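Local coordinates for lipoprotein NlpE (Escherichia coli, PDB 2Z4I) that activates the Cpx envelope-stress pathway from the outer membrane, takes part in copper homeostasis and is required for efficient binding of stationary-phase cells to hydrophobic surfaces, at residues E35-S40 with E53-A58; G47-N52 with F65-T70. The protein carries 1 engineered substitution. All coordinates share one frame; numbering follows the deposited sequence.

Interaction 1 of 2, residues E35-S40 with E53-A58; sequences EGIETS and ERYLGA
Glu-38 and Arg-54 form an antiparallel hydrogen-bonded pair that fixes the register of the two strands. Glu-38 N donates a hydrogen bond to Arg-54 O at 2.7 Å, and Arg-54 N returns a bond of 2.9 Å to Glu-38 O, arriving in the carbonyl plane on a lone pair. At the end away from the hairpin turn, Leu-56 N donates to Gly-36 O at 3.0 Å, almost straight along the C=O axis (C=O...N 176°). The bond from Glu-35 N to Leu-56 O is weak and bent, in keeping with the corner the chain turns at Glu-35. Between the backbone bonds, the CA hydrogens of Ile-37 and Glu-53 lean on Arg-54 O and Glu-38 O. On the face of Glu-38 and Arg-54 the two side chains run alongside each other; Arg-54 CG stands anti to its backbone N (chi1 -175°). Their charges make no more than a long salt bridge, Glu-38 OE2 to Arg-54 NE 3.7 Å, and the position of the carboxylate oxygen is uncertain. The strands belong to a hairpin of the N-terminal, calycin-like beta-barrel domain, where the sheet runs in simple up-and-down order. The other face carries Ile-37, Thr-39, Glu-53 and Tyr-55. Ile-37 lies beside the Tyr-55 ring: its CG2 sits over one ring face, offset toward the rim, in a CH-pi contact 4.2 Å from the centroid, and Ile-37 CD1 packs against Tyr-55 CE1. Ile-37 CG2 also rests on Glu-53 CB at 3.9 Å. Both Ile-37 and Tyr-55 touch Cys-31, half of the disulfide with Cys-34. A type II turn from Tyr-55 to Ala-58 leads the chain away, and the Glu-35 carboxylate comes beside the CA of Gly-57, which has positive phi.

Interaction 2 of 2, residues G47-N52 with F65-T70; sequences GTWVMN and FASYGT
Two hydrogen-bonded pairs hold residues 47-52 and 65-70 antiparallel. At the first, Met-51, present as selenomethionine, donates from its N to Ser-67 O in a nearly straight bond (N-H...O 169°), and Ser-67 N answers to Met-51 O at 2.7 Å. The second joins Trp-49 and Gly-69: Trp-49 N reaches Gly-69 O at 2.9 Å, whereas the reverse bond from Gly-69 N to Trp-49 O is longer, 3.2 Å, with the donor above the carbonyl plane. CA-H...O contacts fill the positions between, including Val-50 CA to Ser-67 O at 3.1 Å and Tyr-68 CA to Trp-49 O.

The one side-chain bond across the strands is weak: Trp-49 NE1 donates to Thr-70 O at 2.8 Å with a bent N-H...O angle of 126°, and the same N-H makes a second weak bond to Thr-81 O.

Packing is dominated by the Trp-49 indole. With CG in the crowded position between backbone N and carbonyl carbon (chi1 58°), the ring folds back across the partner strand and lays one face on the peptide linking Tyr-68 to Gly-69, whose N is 3.5 Å above the ring plane. Gly-69 has no side chain, which leaves its backbone accessible to the indole. On the same side of the sheet, Ser-67 OG touches Trp-49 CZ3 at 3.6 Å and also meets Met-51 CB. The sheet's other side bears looser pairs, Thr-48 with Thr-70 through their CG2 methyls and Val-50 CG2 with Tyr-68 CB.

Within the meandering barrel sheet, strand 34-43 flanks residues 47-52, with Leu-41 meeting Met-51 and Phe-42 meeting Val-50. Strand 77-82 borders residues 65-70, and the indole spans between the two flanks, touching Leu-43 on one and Leu-80 and Asp-82 on the other.

From the N terminus, the chain runs up strand 34-43, turns and returns as strand 48-56; interaction 1 closes this hairpin far from its turn, enclosing residues 41-52. Interaction 2 starts inside that loop, at Gly-47, and closes the next hairpin at residues 65-70, enclosing 53-64. The contacts therefore cross rather than nest, and share strand 48-56, whose earlier half serves interaction 2 and later half interaction 1. They meet where the halves join: Ser-40 O probably bonds Asn-52 N, Glu-53 O probably bonds Phe-65 N, and Tyr-55 OH packs against Phe-65 CE2. Together they tie three consecutive strands of the N-terminal barrel edge to edge.

Interaction 1 of 2, residues E35-S40 with E53-A58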
loop_
_atom_site.group_PDB
_atom_site.type_symbol
_atom_site.label_atom_id
_atom_site.label_comp_id
_atom_site.label_asym_id
_atom_site.label_seq_id
_atom_site.Cartn_x
_atom_site.Cartn_y
_atom_site.Cartn_z
ATOM N N GLU A 35 -4.610 -14.280 10.800
ATOM C CA GLU A 35 -4.967 -13.225 9.866
ATOM C C GLU A 35 -5.919 -12.191 10.439
ATOM O O GLU A 35 -5.836 -11.007 10.119
ATOM C CB GLU A 35 -5.564 -13.855 8.606
ATOM C CG GLU A 35 -4.542 -14.635 7.775
ATOM C CD GLU A 35 -5.182 -15.498 6.696
ATOM O OE1 GLU A 35 -5.943 -14.968 5.856
ATOM O OE2 GLU A 35 -4.916 -16.718 6.690
ATOM N N GLY A 36 -6.830 -12.641 11.288
ATOM C CA GLY A 36 -7.777 -11.721 11.885
ATOM C C GLY A 36 -8.994 -12.453 12.393
ATOM O O GLY A 36 -9.241 -13.594 11.998
ATOM N N ILE A 37 -9.751 -11.801 13.269
ATOM C CA ILE A 37 -10.949 -12.402 13.820
ATOM C C ILE A 37 -12.206 -11.725 13.281
ATOM O O ILE A 37 -12.433 -10.539 13.526
ATOM C CB ILE A 37 -10.962 -12.303 15.352
ATOM C CG1 ILE A 37 -9.669 -12.856 15.931
ATOM C CG2 ILE A 37 -12.082 -13.129 15.909
ATOM C CD1 ILE A 37 -9.599 -12.781 17.451
ATOM N N GLU A 38 -13.004 -12.490 12.535
ATOM C CA GLU A 38 -14.265 -12.014 11.975
ATOM C C GLU A 38 -15.246 -11.916 13.133
ATOM O O GLU A 38 -15.715 -12.931 13.645
ATOM C CB GLU A 38 -14.815 -13.008 10.962
ATOM C CG GLU A 38 -14.170 -12.991 9.609
ATOM C CD GLU A 38 -14.806 -14.016 8.685
ATOM O OE1 GLU A 38 -16.050 -13.964 8.499
ATOM O OE2 GLU A 38 -14.068 -14.877 8.149
ATOM N N THR A 39 -15.576 -10.694 13.524
ATOM C CA THR A 39 -16.468 -10.464 14.652
ATOM C C THR A 39 -17.824 -9.917 14.253
ATOM O O THR A 39 -17.936 -9.087 13.355
ATOM C CB THR A 39 -15.795 -9.486 15.617
ATOM O OG1 THR A 39 -14.547 -10.050 16.040
ATOM C CG2 THR A 39 -16.668 -9.204 16.825
ATOM N N SER A 40 -18.874 -10.386 14.907
ATOM C CA SER A 40 -20.199 -9.867 14.600
ATOM C C SER A 40 -20.990 -9.910 15.882
ATOM O O SER A 40 -21.073 -10.959 16.527
ATOM C CB SER A 40 -20.889 -10.693 13.513
ATOM O OG SER A 40 -20.940 -12.055 13.875
ATOM N N GLU A 53 -17.404 -15.132 16.679
ATOM C CA GLU A 53 -16.023 -14.844 16.350
ATOM C C GLU A 53 -15.480 -15.954 15.479
ATOM O O GLU A 53 -15.535 -17.113 15.866
ATOM C CB GLU A 53 -15.178 -14.739 17.614
ATOM C CG GLU A 53 -15.626 -13.662 18.573
ATOM C CD GLU A 53 -14.728 -13.580 19.785
ATOM O OE1 GLU A 53 -15.186 -13.074 20.824
ATOM O OE2 GLU A 53 -13.560 -14.017 19.697
ATOM N N ARG A 54 -14.962 -15.599 14.308
ATOM C CA ARG A 54 -14.396 -16.573 13.390
ATOM C C ARG A 54 -12.933 -16.236 13.119
ATOM O O ARG A 54 -12.596 -15.094 12.848
ATOM C CB ARG A 54 -15.182 -16.583 12.095
ATOM C CG ARG A 54 -14.725 -17.658 11.166
ATOM C CD ARG A 54 -15.551 -17.732 9.902
ATOM N NE ARG A 54 -14.777 -18.433 8.887
ATOM C CZ ARG A 54 -14.456 -19.723 8.943
ATOM N NH1 ARG A 54 -14.863 -20.465 9.972
ATOM N NH2 ARG A 54 -13.692 -20.259 7.994
ATOM N N TYR A 55 -12.064 -17.235 13.186
ATOM C CA TYR A 55 -10.633 -17.027 12.994
ATOM C C TYR A 55 -10.110 -17.334 11.611
ATOM O O TYR A 55 -10.004 -18.496 11.226
ATOM C CB TYR A 55 -9.861 -17.860 14.016
ATOM C CG TYR A 55 -10.136 -17.433 15.428
ATOM C CD1 TYR A 55 -9.343 -16.473 16.056
ATOM C CD2 TYR A 55 -11.242 -17.920 16.109
ATOM C CE1 TYR A 55 -9.651 -16.005 17.328
ATOM C CE2 TYR A 55 -11.563 -17.460 17.381
ATOM C CZ TYR A 55 -10.764 -16.499 17.984
ATOM O OH TYR A 55 -11.109 -16.030 19.230
ATOM N N LEU A 56 -9.770 -16.287 10.872
ATOM C CA LEU A 56 -9.230 -16.444 9.533
ATOM C C LEU A 56 -7.799 -16.940 9.667
ATOM O O LEU A 56 -7.027 -16.398 10.463
ATOM C CB LEU A 56 -9.247 -15.105 8.807
ATOM C CG LEU A 56 -10.637 -14.508 8.615
ATOM C CD1 LEU A 56 -10.546 -13.079 8.100
ATOM C CD2 LEU A 56 -11.398 -15.370 7.639
ATOM N N GLY A 57 -7.448 -17.961 8.887
ATOM C CA GLY A 57 -6.109 -18.522 8.947
ATOM C C GLY A 57 -5.900 -19.257 10.261
ATOM O O GLY A 57 -4.844 -19.158 10.886
ATOM N N ALA A 58 -6.914 -20.008 10.674
ATOM C CA ALA A 58 -6.873 -20.748 11.926
ATOM C C ALA A 58 -5.973 -21.985 11.959
ATOM O O ALA A 58 -5.829 -22.717 10.977
ATOM C CB ALA A 58 -8.291 -21.144 12.328
#

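Interaction 2 of 2, residues G47-N52 with F65-T70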
loop_
_atom_site.group_PDB
_atom_site.type_symbol
_atom_site.label_atom_id
_atom_site.label_comp_id
_atom_site.label_asym_id
_atom_site.label_seq_id
_atom_site.Cartn_x
_atom_site.Cartn_y
_atom_site.Cartn_z
ATOM N N GLY A 47 -33.425 -7.536 24.777
ATOM C CA GLY A 47 -32.289 -7.281 25.656
ATOM C C GLY A 47 -31.170 -8.302 25.695
ATOM O O GLY A 47 -30.294 -8.256 26.560
ATOM N N THR A 48 -31.190 -9.242 24.763
ATOM C CA THR A 48 -30.138 -10.244 24.702
ATOM C C THR A 48 -29.269 -9.959 23.493
ATOM O O THR A 48 -29.678 -9.256 22.570
ATOM C CB THR A 48 -30.717 -11.644 24.577
ATOM O OG1 THR A 48 -31.708 -11.657 23.541
ATOM C CG2 THR A 48 -31.347 -12.061 25.884
ATOM N N TRP A 49 -28.064 -10.503 23.512
ATOM C CA TRP A 49 -27.117 -10.319 22.428
ATOM C C TRP A 49 -26.447 -11.648 22.136
ATOM O O TRP A 49 -26.445 -12.564 22.959
ATOM C CB TRP A 49 -26.035 -9.307 22.815
ATOM C CG TRP A 49 -25.258 -9.691 24.059
ATOM C CD1 TRP A 49 -25.604 -9.427 25.356
ATOM C CD2 TRP A 49 -24.029 -10.427 24.118
ATOM N NE1 TRP A 49 -24.668 -9.950 26.215
ATOM C CE2 TRP A 49 -23.689 -10.567 25.483
ATOM C CE3 TRP A 49 -23.183 -10.979 23.154
ATOM C CZ2 TRP A 49 -22.532 -11.237 25.907
ATOM C CZ3 TRP A 49 -22.025 -11.649 23.576
ATOM C CH2 TRP A 49 -21.716 -11.769 24.940
ATOM N N VAL A 50 -25.860 -11.734 20.953
ATOM C CA VAL A 50 -25.156 -12.934 20.542
ATOM C C VAL A 50 -23.971 -12.429 19.748
ATOM O O VAL A 50 -24.115 -11.533 18.909
ATOM C CB VAL A 50 -26.052 -13.846 19.650
ATOM C CG1 VAL A 50 -26.336 -13.162 18.319
ATOM C CG2 VAL A 50 -25.371 -15.197 19.441
HETATM N N MSE A 51 -22.801 -12.975 20.043
HETATM C CA MSE A 51 -21.593 -12.577 19.349
HETATM C C MSE A 51 -20.953 -13.775 18.681
HETATM O O MSE A 51 -20.959 -14.877 19.224
HETATM C CB MSE A 51 -20.596 -11.958 20.315
HETATM C CG MSE A 51 -19.316 -11.539 19.635
HETATM SE SE MSE A 51 -18.211 -10.498 20.800
HETATM C CE MSE A 51 -19.176 -8.818 20.645
ATOM N N ASN A 52 -20.396 -13.556 17.502
ATOM C CA ASN A 52 -19.763 -14.629 16.783
ATOM C C ASN A 52 -18.346 -14.228 16.449
ATOM O O ASN A 52 -18.105 -13.112 15.988
ATOM C CB ASN A 52 -20.521 -14.906 15.492
ATOM C CG ASN A 52 -20.011 -16.141 14.768
ATOM O OD1 ASN A 52 -19.965 -16.172 13.544
ATOM N ND2 ASN A 52 -19.643 -17.167 15.521
ATOM N N PHE A 65 -16.264 -19.444 17.455
ATOM C CA PHE A 65 -17.088 -19.721 18.622
ATOM C C PHE A 65 -17.992 -18.532 18.920
ATOM O O PHE A 65 -17.589 -17.385 18.775
ATOM C CB PHE A 65 -16.196 -20.053 19.825
ATOM C CG PHE A 65 -15.462 -18.865 20.404
ATOM C CD1 PHE A 65 -16.067 -18.053 21.371
ATOM C CD2 PHE A 65 -14.162 -18.562 19.990
ATOM C CE1 PHE A 65 -15.387 -16.957 21.917
ATOM C CE2 PHE A 65 -13.468 -17.468 20.528
ATOM C CZ PHE A 65 -14.082 -16.665 21.493
ATOM N N ALA A 66 -19.222 -18.799 19.329
ATOM C CA ALA A 66 -20.152 -17.719 19.617
ATOM C C ALA A 66 -20.451 -17.567 21.101
ATOM O O ALA A 66 -20.214 -18.471 21.904
ATOM C CB ALA A 66 -21.442 -17.929 18.848
ATOM N N SER A 67 -20.975 -16.409 21.465
ATOM C CA SER A 67 -21.294 -16.153 22.854
ATOM C C SER A 67 -22.554 -15.315 22.918
ATOM O O SER A 67 -22.904 -14.620 21.959
ATOM C CB SER A 67 -20.127 -15.436 23.551
ATOM O OG SER A 67 -19.702 -14.293 22.830
ATOM N N TYR A 68 -23.250 -15.395 24.042
ATOM C CA TYR A 68 -24.470 -14.637 24.169
ATOM C C TYR A 68 -24.583 -14.178 25.601
ATOM O O TYR A 68 -23.734 -14.504 26.423
ATOM C CB TYR A 68 -25.671 -15.500 23.759
ATOM C CG TYR A 68 -26.076 -16.523 24.782
ATOM C CD1 TYR A 68 -27.177 -16.309 25.602
ATOM C CD2 TYR A 68 -25.328 -17.681 24.969
ATOM C CE1 TYR A 68 -27.527 -17.222 26.596
ATOM C CE2 TYR A 68 -25.663 -18.607 25.964
ATOM C CZ TYR A 68 -26.763 -18.365 26.777
ATOM O OH TYR A 68 -27.070 -19.239 27.804
ATOM N N GLY A 69 -25.627 -13.414 25.889
ATOM C CA GLY A 69 -25.834 -12.895 27.226
ATOM C C GLY A 69 -26.831 -11.771 27.095
ATOM O O GLY A 69 -27.458 -11.638 26.056
ATOM N N THR A 70 -26.976 -10.962 28.135
ATOM C CA THR A 70 -27.923 -9.848 28.121
ATOM C C THR A 70 -27.120 -8.577 28.041
ATOM O O THR A 70 -25.946 -8.592 28.355
ATOM C CB THR A 70 -28.743 -9.830 29.411
ATOM O OG1 THR A 70 -27.856 -9.796 30.533
ATOM C CG2 THR A 70 -29.581 -11.080 29.519
#